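Local coordinates for hypothetical protein PH0435 (Pyrococcus horikoshii, PDB 2YV4) that carries the C-terminal domain of the Sua5 (threonylcarbamoyl-AMP synthase) family and is probably involved in threonylcarbamoyl modification of tRNA, at residues A[32-37]-A[43-48]. Sequence-based numbering, arbitrary orientation.
Sequences KKVGVI and NADEFF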
loop_
_atom_site.group_PDB
_atom_site.type_symbol
_atom_site.label_atom_id
_atom_site.label_comp_id
_atom_site.label_asym_id
_atom_site.label_seq_id
_atom_site.Cartn_x
_atom_site.Cartn_y
_atom_site.Cartn_z
ATOM N N LYS A 32 -9.026 -12.700 -2.002
ATOM C CA LYS A 32 -8.817 -11.390 -2.600
ATOM C C LYS A 32 -7.455 -11.314 -3.282
ATOM O O LYS A 32 -6.446 -11.752 -2.724
ATOM C CB LYS A 32 -8.883 -10.301 -1.529
ATOM C CG LYS A 32 -10.204 -10.205 -0.800
ATOM C CD LYS A 32 -11.298 -9.677 -1.708
ATOM C CE LYS A 32 -12.603 -9.569 -0.945
ATOM N NZ LYS A 32 -12.418 -8.750 0.288
ATOM N N LYS A 33 -7.431 -10.779 -4.499
ATOM C CA LYS A 33 -6.169 -10.599 -5.205
ATOM C C LYS A 33 -5.645 -9.324 -4.548
ATOM O O LYS A 33 -6.326 -8.298 -4.550
ATOM C CB LYS A 33 -6.408 -10.385 -6.702
ATOM C CG LYS A 33 -5.134 -10.302 -7.527
ATOM C CD LYS A 33 -5.439 -10.164 -9.012
ATOM C CE LYS A 33 -4.155 -10.117 -9.831
ATOM N NZ LYS A 33 -4.420 -10.113 -11.299
ATOM N N VAL A 34 -4.451 -9.394 -3.971
ATOM C CA VAL A 34 -3.891 -8.252 -3.258
ATOM C C VAL A 34 -2.613 -7.657 -3.841
ATOM O O VAL A 34 -1.708 -8.368 -4.287
ATOM C CB VAL A 34 -3.654 -8.629 -1.772
ATOM C CG1 VAL A 34 -2.823 -9.878 -1.690
ATOM C CG2 VAL A 34 -2.972 -7.488 -1.031
ATOM N N GLY A 35 -2.555 -6.332 -3.827
ATOM C CA GLY A 35 -1.394 -5.632 -4.341
ATOM C C GLY A 35 -0.790 -4.765 -3.256
ATOM O O GLY A 35 -1.488 -4.275 -2.369
ATOM N N VAL A 36 0.521 -4.597 -3.306
ATOM C CA VAL A 36 1.199 -3.771 -2.333
ATOM C C VAL A 36 1.963 -2.666 -3.038
ATOM O O VAL A 36 2.656 -2.907 -4.028
ATOM C CB VAL A 36 2.202 -4.586 -1.489
ATOM C CG1 VAL A 36 3.173 -3.636 -0.763
ATOM C CG2 VAL A 36 1.452 -5.450 -0.482
ATOM N N ILE A 37 1.799 -1.450 -2.543
ATOM C CA ILE A 37 2.539 -0.315 -3.063
ATOM C C ILE A 37 3.405 0.020 -1.854
ATOM O O ILE A 37 2.916 0.569 -0.866
ATOM C CB ILE A 37 1.632 0.887 -3.391
ATOM C CG1 ILE A 37 0.592 0.493 -4.442
ATOM C CG2 ILE A 37 2.479 2.040 -3.919
ATOM C CD1 ILE A 37 -0.360 1.628 -4.806
ATOM N N ASN A 43 5.160 -10.634 -0.586
ATOM C CA ASN A 43 4.530 -11.727 -1.317
ATOM C C ASN A 43 3.092 -11.492 -1.765
ATOM O O ASN A 43 2.302 -12.439 -1.852
ATOM C CB ASN A 43 4.596 -13.018 -0.510
ATOM C CG ASN A 43 5.404 -14.077 -1.205
ATOM O OD1 ASN A 43 5.084 -14.476 -2.325
ATOM N ND2 ASN A 43 6.470 -14.535 -0.556
ATOM N N ALA A 44 2.746 -10.240 -2.040
ATOM C CA ALA A 44 1.402 -9.942 -2.512
ATOM C C ALA A 44 1.318 -10.495 -3.935
ATOM O O ALA A 44 2.308 -11.002 -4.461
ATOM C CB ALA A 44 1.166 -8.445 -2.516
ATOM N N ASP A 45 0.143 -10.407 -4.552
ATOM C CA ASP A 45 -0.034 -10.890 -5.923
ATOM C C ASP A 45 0.540 -9.881 -6.914
ATOM O O ASP A 45 0.897 -10.233 -8.037
ATOM C CB ASP A 45 -1.516 -11.087 -6.245
ATOM C CG ASP A 45 -2.162 -12.149 -5.393
ATOM O OD1 ASP A 45 -1.671 -13.299 -5.403
ATOM O OD2 ASP A 45 -3.156 -11.835 -4.715
ATOM N N GLU A 46 0.614 -8.623 -6.491
ATOM C CA GLU A 46 1.120 -7.553 -7.347
ATOM C C GLU A 46 1.946 -6.579 -6.524
ATOM O O GLU A 46 1.654 -6.341 -5.352
ATOM C CB GLU A 46 -0.047 -6.794 -7.982
ATOM C CG GLU A 46 -0.993 -7.644 -8.831
ATOM C CD GLU A 46 -0.426 -7.952 -10.202
ATOM O OE1 GLU A 46 0.565 -7.302 -10.599
ATOM O OE2 GLU A 46 -0.979 -8.835 -10.888
ATOM N N PHE A 47 2.970 -6.000 -7.138
ATOM C CA PHE A 47 3.807 -5.048 -6.423
ATOM C C PHE A 47 4.216 -3.865 -7.291
ATOM O O PHE A 47 4.445 -4.008 -8.491
ATOM C CB PHE A 47 5.061 -5.741 -5.874
ATOM C CG PHE A 47 6.069 -4.787 -5.283
ATOM C CD1 PHE A 47 7.226 -4.457 -5.979
ATOM C CD2 PHE A 47 5.827 -4.168 -4.059
ATOM C CE1 PHE A 47 8.127 -3.522 -5.467
ATOM C CE2 PHE A 47 6.720 -3.233 -3.541
ATOM C CZ PHE A 47 7.869 -2.909 -4.243
ATOM N N PHE A 48 4.284 -2.693 -6.673
ATOM C CA PHE A 48 4.704 -1.477 -7.364
ATOM C C PHE A 48 5.441 -0.664 -6.307
ATOM O O PHE A 48 4.932 -0.470 -5.202
ATOM C CB PHE A 48 3.497 -0.693 -7.883
ATOM C CG PHE A 48 3.841 0.336 -8.940
ATOM C CD1 PHE A 48 3.544 0.099 -10.281
ATOM C CD2 PHE A 48 4.445 1.540 -8.592
ATOM C CE1 PHE A 48 3.841 1.051 -11.263
ATOM C CE2 PHE A 48 4.747 2.499 -9.563
ATOM C CZ PHE A 48 4.443 2.254 -10.901
HETATM O O HOH W 1 -5.114 -13.801 -3.907
#
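Ala44 and Val36 form the apolar centre, where the methyl CB of Ala44 lies 3.6 Å from CG2 of Val36. That branch, anti to the carbonyl carbon, turns back along the strand to the alanine, while CG1 of Val36 only grazes Phe47, 4.3 Å from its CD2. The same ring atom comes to 3.4 Å from the Val36 carbonyl oxygen, approaching obliquely.

Beneath these side chains 34-37 and 46-48 run parallel, 15° apart, with Val36 bonding through both its N-H and its carbonyl to the strand beside it: its N-H reaches the carbonyl oxygen of Glu46, and its own oxygen accepts from Phe48 N. Gly35 pairs with Glu46, CA to CA 4.4 Å, and the Glu46 side chain lies on the face of Ile37 and Phe48. At the start of the ladder Val34 O is gripped twice, by Asp45 N at 2.8 Å and by Glu46 N at 3.2 Å.

Asp45 closes this end. With CG anti to its carbonyl carbon (chi1 -64°), its carboxylate swings to the Val34 amide; Val34 N lies 2.9 Å from OD2 of Asp45 and meets its anti lone pair in a fairly straight bond (N-H...O 161°). A water donates to both OD2 and Lys32 O. Farther out, the extended Lys33 chain crosses Asp45 and Glu46 and makes a long salt bridge with Glu46, NZ to OE2 3.7 Å; Ala71 O and Tyr67 OH hold NZ and OE1, respectively.

The pair forms one border of a parallel α/β sheet with helices on both faces: 46-49 is outermost, whereas 34-38 is also bonded to 75-81. Helix 13-29 covers Val34, and helix 54-70 packs on Ile37 and Phe48 from the opposite face.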